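Local coordinates for tryptophanyl-tRNA synthetase (Aeropyrum pernix, PDB 3A04), which catalyses the ATP-dependent attachment of L-tryptophan to its cognate tRNA, releasing AMP and diphosphate, at residues Q98-V104 against L141-E147. Coordinates in Å, arbitrary orientation, origin at the centre of the assembly. Residues are numbered along the deposited sequence.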
# COMPACT_ATOMS: atom_id res chain seq x y z
N GLN A 98 -0.80 -30.46 0.19
CA GLN A 98 -2.21 -30.46 0.55
C GLN A 98 -2.69 -31.88 0.94
O GLN A 98 -3.43 -32.04 1.93
CB GLN A 98 -3.06 -29.96 -0.59
CG GLN A 98 -4.55 -29.82 -0.28
CD GLN A 98 -5.23 -29.01 -1.33
OE1 GLN A 98 -5.43 -29.47 -2.44
NE2 GLN A 98 -5.59 -27.76 -1.01
N LYS A 99 -2.33 -32.89 0.13
CA LYS A 99 -2.73 -34.26 0.52
C LYS A 99 -2.11 -34.67 1.86
O LYS A 99 -2.57 -35.62 2.44
CB LYS A 99 -2.23 -35.28 -0.53
CG LYS A 99 -2.90 -35.09 -1.89
CD LYS A 99 -2.22 -35.99 -2.92
CE LYS A 99 -3.10 -36.10 -4.20
NZ LYS A 99 -2.22 -36.69 -5.33
N ASN A 100 -0.99 -34.07 2.25
CA ASN A 100 -0.39 -34.41 3.59
C ASN A 100 -0.84 -33.44 4.70
O ASN A 100 -0.26 -33.35 5.75
CB ASN A 100 1.12 -34.50 3.47
CG ASN A 100 1.54 -35.74 2.74
OD1 ASN A 100 1.60 -36.82 3.35
ND2 ASN A 100 1.77 -35.63 1.42
N GLY A 101 -1.96 -32.78 4.50
CA GLY A 101 -2.55 -32.02 5.58
C GLY A 101 -2.27 -30.51 5.58
O GLY A 101 -2.86 -29.79 6.41
N PHE A 102 -1.43 -29.97 4.67
CA PHE A 102 -1.15 -28.49 4.72
C PHE A 102 -2.31 -27.69 4.22
O PHE A 102 -2.93 -28.08 3.20
CB PHE A 102 0.10 -28.12 3.86
CG PHE A 102 1.39 -28.53 4.44
CD1 PHE A 102 1.63 -29.83 4.78
CD2 PHE A 102 2.41 -27.55 4.60
CE1 PHE A 102 2.89 -30.19 5.32
CE2 PHE A 102 3.64 -27.87 5.16
CZ PHE A 102 3.90 -29.20 5.53
N LYS A 103 -2.59 -26.52 4.86
CA LYS A 103 -3.54 -25.58 4.28
C LYS A 103 -2.80 -24.89 3.12
O LYS A 103 -1.72 -24.36 3.30
CB LYS A 103 -3.99 -24.54 5.36
CG LYS A 103 -5.02 -23.52 4.85
CD LYS A 103 -6.43 -24.07 4.46
CE LYS A 103 -7.25 -22.96 3.94
NZ LYS A 103 -8.71 -23.41 3.68
N VAL A 104 -3.39 -24.83 1.94
CA VAL A 104 -2.75 -24.17 0.82
C VAL A 104 -3.40 -22.80 0.58
O VAL A 104 -4.64 -22.67 0.52
CB VAL A 104 -2.92 -25.01 -0.52
CG1 VAL A 104 -2.22 -24.35 -1.69
CG2 VAL A 104 -2.36 -26.47 -0.30
N LEU A 141 -5.45 -29.67 -7.37
CA LEU A 141 -5.54 -28.80 -6.19
C LEU A 141 -7.02 -28.75 -5.77
O LEU A 141 -7.91 -28.67 -6.61
CB LEU A 141 -4.98 -27.39 -6.49
CG LEU A 141 -4.30 -26.62 -5.35
CD1 LEU A 141 -3.24 -27.42 -4.50
CD2 LEU A 141 -3.70 -25.22 -5.87
N ASP A 142 -7.30 -28.95 -4.50
CA ASP A 142 -8.68 -29.11 -4.05
C ASP A 142 -9.48 -27.78 -4.10
O ASP A 142 -9.09 -26.81 -3.42
CB ASP A 142 -8.60 -29.61 -2.63
CG ASP A 142 -10.02 -29.83 -1.96
OD1 ASP A 142 -11.03 -29.27 -2.38
OD2 ASP A 142 -10.05 -30.48 -0.91
N PRO A 143 -10.59 -27.72 -4.86
CA PRO A 143 -11.34 -26.44 -4.95
C PRO A 143 -11.97 -25.97 -3.65
O PRO A 143 -12.21 -24.79 -3.52
CB PRO A 143 -12.47 -26.74 -5.96
CG PRO A 143 -12.68 -28.25 -5.86
CD PRO A 143 -11.28 -28.83 -5.57
N LYS A 144 -12.26 -26.88 -2.73
CA LYS A 144 -12.95 -26.57 -1.49
C LYS A 144 -11.95 -26.00 -0.48
O LYS A 144 -12.21 -24.92 0.10
CB LYS A 144 -13.61 -27.82 -0.86
CG LYS A 144 -14.58 -27.52 0.32
CD LYS A 144 -14.89 -28.78 1.18
CE LYS A 144 -15.90 -28.47 2.31
NZ LYS A 144 -15.41 -27.46 3.36
N ASP A 145 -10.82 -26.67 -0.29
CA ASP A 145 -9.96 -26.33 0.85
C ASP A 145 -8.80 -25.40 0.48
O ASP A 145 -8.10 -24.96 1.39
CB ASP A 145 -9.37 -27.57 1.51
CG ASP A 145 -8.75 -27.25 2.94
OD1 ASP A 145 -9.47 -26.58 3.75
OD2 ASP A 145 -7.57 -27.67 3.25
N THR A 146 -8.59 -25.11 -0.81
CA THR A 146 -7.50 -24.26 -1.24
C THR A 146 -8.02 -22.83 -1.05
O THR A 146 -9.14 -22.52 -1.42
CB THR A 146 -7.10 -24.46 -2.72
OG1 THR A 146 -6.65 -25.83 -2.91
CG2 THR A 146 -5.88 -23.44 -3.15
N GLU A 147 -7.19 -21.94 -0.51
CA GLU A 147 -7.68 -20.53 -0.38
C GLU A 147 -7.04 -19.68 -1.44
O GLU A 147 -5.85 -19.32 -1.33
CB GLU A 147 -7.39 -20.05 1.04
CG GLU A 147 -7.96 -18.60 1.36
CD GLU A 147 -8.22 -18.38 2.86
OE1 GLU A 147 -8.62 -19.36 3.59
OE2 GLU A 147 -8.01 -17.22 3.30
O HOH W 1 -5.34 -26.84 1.71
O HOH W 2 -10.14 -21.39 2.99
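Gln98, in the last turn of helix 85-99, extends its amide over the turn 142-146: OE1 accepts from Asp142 N (2.8 Å) and NE2 donates to Thr146 OG1 (2.9 Å). Within that turn, Asp142 OD1 accepts from Lys144 N at 2.7 Å in an Asx turn and Thr146 OG1 donates to Asp142 O at 2.7 Å. A Schellman motif with Gly101 at C-prime ends the helix before strand 103-108, where Val104 O accepts from Glu147 N (2.8 Å), starting the parallel pairing with edge strand 147-150 of the class I Rossmann-fold sheet. Val104 CG1 also lies 4.0 Å from Thr146 CG2 and 4.3 Å from Leu141 CD1. Lys103 NZ donates to Asp145 O (2.8 Å) and forms a longer salt bridge with Asp145 OD1 (3.3 Å); Arg70 pairs with Asp145 OD2. Water 2 links Lys103 NZ to Glu147 OE1, 2.6 Å from each, while Glu147 OE2 pairs with Arg154. Water 1 accepts from Gln98 NE2 (2.9 Å) and Val104 N (2.8 Å), bridging helix end and strand. Five direct hydrogen bonds against one small apolar patch imply mainly polar positioning of the turn.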